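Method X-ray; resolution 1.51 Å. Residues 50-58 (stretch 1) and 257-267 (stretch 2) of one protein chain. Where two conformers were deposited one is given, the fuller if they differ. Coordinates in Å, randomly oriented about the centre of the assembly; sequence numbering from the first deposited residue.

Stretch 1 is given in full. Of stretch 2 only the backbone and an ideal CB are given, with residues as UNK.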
# COMPACT_ATOMS: atom_id res chain seq x y z
N ALA A 50 -5.90 -28.23 -21.94
CA ALA A 50 -4.88 -28.03 -22.98
C ALA A 50 -3.65 -28.86 -22.70
O ALA A 50 -3.08 -29.49 -23.59
CB ALA A 50 -4.54 -26.55 -23.05
N ILE A 51 -3.26 -28.91 -21.43
CA ILE A 51 -2.17 -29.79 -21.02
C ILE A 51 -2.47 -31.27 -21.34
O ILE A 51 -1.63 -31.98 -21.89
CB ILE A 51 -1.81 -29.62 -19.54
CG1 ILE A 51 -1.26 -28.23 -19.28
CG2 ILE A 51 -0.85 -30.72 -19.09
CD1 ILE A 51 -1.11 -27.84 -17.82
N ASP A 52 -3.68 -31.71 -21.05
CA ASP A 52 -4.06 -33.06 -21.40
C ASP A 52 -4.06 -33.32 -22.90
O ASP A 52 -3.66 -34.39 -23.34
CB ASP A 52 -5.44 -33.43 -20.85
CG ASP A 52 -5.47 -33.59 -19.33
OD1 ASP A 52 -4.42 -33.67 -18.66
OD2 ASP A 52 -6.57 -33.53 -18.80
N GLU A 53 -4.47 -32.32 -23.68
CA GLU A 53 -4.45 -32.46 -25.14
C GLU A 53 -3.03 -32.63 -25.64
O GLU A 53 -2.75 -33.49 -26.46
CB GLU A 53 -5.09 -31.25 -25.81
CG GLU A 53 -5.37 -31.46 -27.28
CD GLU A 53 -6.43 -32.50 -27.58
OE1 GLU A 53 -7.25 -32.78 -26.66
OE2 GLU A 53 -6.46 -33.06 -28.70
N PHE A 54 -2.13 -31.80 -25.12
CA PHE A 54 -0.71 -31.87 -25.48
C PHE A 54 -0.14 -33.22 -25.10
O PHE A 54 0.60 -33.87 -25.86
CB PHE A 54 0.02 -30.74 -24.77
CG PHE A 54 1.46 -30.55 -25.21
CD1 PHE A 54 1.77 -29.60 -26.18
CD2 PHE A 54 2.48 -31.26 -24.61
CE1 PHE A 54 3.07 -29.38 -26.55
CE2 PHE A 54 3.80 -31.05 -25.01
CZ PHE A 54 4.08 -30.08 -25.99
N ALA A 55 -0.44 -33.67 -23.90
CA ALA A 55 0.05 -34.94 -23.40
C ALA A 55 -0.40 -36.10 -24.27
O ALA A 55 0.33 -37.10 -24.45
CB ALA A 55 -0.43 -35.17 -21.94
N SER A 56 -1.62 -36.00 -24.80
CA SER A 56 -2.22 -37.06 -25.60
C SER A 56 -1.61 -37.21 -27.00
O SER A 56 -1.78 -38.23 -27.65
CB SER A 56 -3.73 -36.85 -25.72
OG SER A 56 -4.07 -35.91 -26.70
N LEU A 57 -0.92 -36.17 -27.48
CA LEU A 57 -0.31 -36.25 -28.79
C LEU A 57 0.70 -37.41 -28.84
O LEU A 57 1.46 -37.60 -27.88
CB LEU A 57 0.30 -34.90 -29.15
CG LEU A 57 0.69 -34.72 -30.61
CD1 LEU A 57 0.44 -33.32 -31.05
CD2 LEU A 57 2.16 -35.11 -30.75
N ARG A 58 0.66 -38.18 -29.92
CA ARG A 58 1.57 -39.29 -30.13
C ARG A 58 1.95 -39.41 -31.56
O ARG A 58 1.10 -39.30 -32.44
CB ARG A 58 0.90 -40.59 -29.74
CG ARG A 58 0.75 -40.69 -28.32
CD ARG A 58 0.44 -42.04 -27.99
NE ARG A 58 0.40 -42.21 -26.56
CZ ARG A 58 0.13 -43.39 -26.02
NH1 ARG A 58 -0.03 -44.45 -26.80
NH2 ARG A 58 0.11 -43.51 -24.71
N UNK A 257 11.92 -34.40 -25.15
CA UNK A 257 11.87 -32.95 -25.31
C UNK A 257 10.42 -32.42 -25.22
O UNK A 257 10.17 -31.42 -24.57
CB UNK A 257 12.50 -32.55 -26.65
N UNK A 258 9.50 -33.12 -25.87
CA UNK A 258 8.10 -32.79 -25.81
C UNK A 258 7.65 -32.77 -24.34
O UNK A 258 7.01 -31.82 -23.90
CB UNK A 258 7.28 -33.78 -26.63
N UNK A 259 8.01 -33.80 -23.59
CA UNK A 259 7.59 -33.87 -22.19
C UNK A 259 8.21 -32.76 -21.34
O UNK A 259 7.61 -32.29 -20.35
CB UNK A 259 7.96 -35.23 -21.60
N UNK A 260 9.43 -32.34 -21.70
CA UNK A 260 10.05 -31.21 -21.01
C UNK A 260 9.20 -29.94 -21.23
O UNK A 260 8.98 -29.15 -20.28
CB UNK A 260 11.48 -31.00 -21.51
N UNK A 261 8.77 -29.71 -22.47
CA UNK A 261 7.94 -28.54 -22.77
C UNK A 261 6.62 -28.62 -22.00
O UNK A 261 6.21 -27.64 -21.40
CB UNK A 261 7.68 -28.44 -24.27
N UNK A 262 6.03 -29.83 -21.91
CA UNK A 262 4.80 -29.97 -21.13
C UNK A 262 5.07 -29.62 -19.65
O UNK A 262 4.27 -28.96 -19.01
CB UNK A 262 4.25 -31.39 -21.26
N UNK A 263 6.20 -30.08 -19.11
CA UNK A 263 6.52 -29.77 -17.73
C UNK A 263 6.70 -28.27 -17.48
O UNK A 263 6.28 -27.75 -16.47
CB UNK A 263 7.79 -30.52 -17.32
N UNK A 264 7.31 -27.58 -18.43
CA UNK A 264 7.50 -26.14 -18.30
C UNK A 264 6.16 -25.45 -18.19
O UNK A 264 5.98 -24.54 -17.37
CB UNK A 264 8.29 -25.58 -19.48
N UNK A 265 5.22 -25.88 -19.02
CA UNK A 265 3.90 -25.26 -19.07
C UNK A 265 3.09 -25.65 -17.84
O UNK A 265 2.44 -24.79 -17.24
CB UNK A 265 3.16 -25.66 -20.35
N UNK A 266 3.15 -26.92 -17.44
CA UNK A 266 2.51 -27.33 -16.18
C UNK A 266 2.99 -26.48 -15.02
O UNK A 266 2.20 -26.03 -14.17
CB UNK A 266 2.79 -28.81 -15.89
N UNK A 267 4.31 -26.29 -14.94
CA UNK A 267 4.89 -25.46 -13.88
C UNK A 267 4.35 -24.04 -13.91
O UNK A 267 3.93 -23.47 -12.89
CB UNK A 267 6.41 -25.43 -14.00

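Stretch 2 is helical throughout and runs nearly antiparallel to helix 50-56, at 174°, with the axes 10.4 Å apart at closest approach.

Position 257 has nothing of stretch 1 within 5.5 Å of its ideal CB. Most side chains would fit; it is Gln257.

At 258 the CA-to-CB bond points sideways, and the ideal CB lies 4.7 Å from Phe54 CE2. Near the ring, Phe54 O, Ala55 O and Leu57 O offer acceptors. A long side chain ending in a donor would suit, lysine or arginine for instance, and glutamine less fully. The residue is Lys258. Its chain is extended through chi3, with CG 3.7 Å from Phe54 CE2 and CE 3.9 Å from Leu57 CB. The amine NZ donates to Phe54 O at 3.0 Å. Weak bonds run from NZ to Ala55 O and from NZ to Leu57 O, both 3.4 Å. A water accepts from Lys258 NZ at 3.1 Å and donates to Leu57 O at 2.8 Å. The amine thus draws on three carbonyls, two of them weakly.

Positions 259 and 260 point away from stretch 1, so polar residues are acceptable. They are Asp259 and Asn260.

Position 261 points toward stretch 1, its ideal CB 4.3 Å from Phe54 CZ. An aliphatic residue such as valine, isoleucine or leucine would suit the ring. Ile261 places CG2 4.1 Å from Phe54 CZ, an apolar contact.

Position 262 is next to Ile51, with the two CA atoms 7.0 Å apart. Its CB points sideways, and the ideal CB is 3.8 Å from Phe54 CD2. A flexible, partly apolar chain could run on past the ring toward Ile51 and Ala55; methionine, glutamine or lysine are plausible. Gln262 is extended. Its CB lies 3.9 Å from Phe54 CD2, NE2 is 3.3 Å from Ala55 CB and OE1 is 3.8 Å from Ile51 CG2.

Positions 263 and 264 are out of reach, so many side chains would suit. They are Asn263 and Asp264.

Position 265 points toward stretch 1, but its ideal CB is 5.2 Å from Ile51 CG1. Aliphatic residues fit. Val265 stays just short of close contact.

At 266 the CB points sideways, 4.5 Å from Ile51 CD1 in its ideal position. Leucine, methionine or glutamine could cover that methyl. Gln266 does so, the end of its side chain coming nearer than its CB.

Position 267 is out of reach, and many side chains would do. Thr267 OG1 donates to Asn263 O at 2.9 Å.

Stretch 2, residues 257-267: QKDNIQNDVQT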
# COMPACT_ATOMS: atom_id res chain seq x y z
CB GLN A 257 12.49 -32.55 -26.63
CG GLN A 257 13.97 -32.90 -26.72
CD GLN A 257 14.84 -32.24 -25.63
OE1 GLN A 257 14.62 -31.09 -25.23
NE2 GLN A 257 15.84 -33.00 -25.14
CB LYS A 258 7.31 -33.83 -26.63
CG LYS A 258 5.79 -33.77 -26.45
CD LYS A 258 5.05 -34.93 -27.11
CE LYS A 258 3.53 -34.83 -26.92
NZ LYS A 258 3.06 -35.54 -25.67
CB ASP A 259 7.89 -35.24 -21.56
CG ASP A 259 7.05 -36.38 -22.12
OD1 ASP A 259 6.06 -36.11 -22.83
OD2 ASP A 259 7.34 -37.57 -21.81
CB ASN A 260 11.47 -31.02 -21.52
CG ASN A 260 12.36 -30.21 -20.58
OD1 ASN A 260 11.91 -29.43 -19.70
ND2 ASN A 260 13.66 -30.37 -20.79
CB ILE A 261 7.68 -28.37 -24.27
CG1 ILE A 261 9.00 -28.11 -25.01
CG2 ILE A 261 6.62 -27.25 -24.52
CD1 ILE A 261 8.81 -28.07 -26.55
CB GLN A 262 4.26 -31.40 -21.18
CG GLN A 262 2.94 -31.54 -20.45
CD GLN A 262 2.38 -32.96 -20.38
OE1 GLN A 262 1.81 -33.39 -19.34
NE2 GLN A 262 2.50 -33.69 -21.48
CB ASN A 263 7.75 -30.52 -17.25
CG ASN A 263 7.94 -30.38 -15.76
OD1 ASN A 263 8.66 -29.50 -15.30
ND2 ASN A 263 7.20 -31.18 -15.00
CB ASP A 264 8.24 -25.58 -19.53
CG ASP A 264 9.68 -26.01 -19.62
OD1 ASP A 264 10.29 -26.36 -18.59
OD2 ASP A 264 10.19 -26.02 -20.76
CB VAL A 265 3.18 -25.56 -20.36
CG1 VAL A 265 1.75 -25.04 -20.35
CG2 VAL A 265 3.96 -24.90 -21.53
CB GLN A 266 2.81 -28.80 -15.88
CG GLN A 266 2.25 -29.31 -14.54
CD GLN A 266 0.74 -29.50 -14.54
OE1 GLN A 266 0.05 -29.10 -13.59
NE2 GLN A 266 0.23 -30.16 -15.55
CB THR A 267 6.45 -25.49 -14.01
OG1 THR A 267 6.86 -26.84 -13.81
CG2 THR A 267 7.10 -24.55 -12.98
O HOH W 1 3.95 -38.35 -26.77
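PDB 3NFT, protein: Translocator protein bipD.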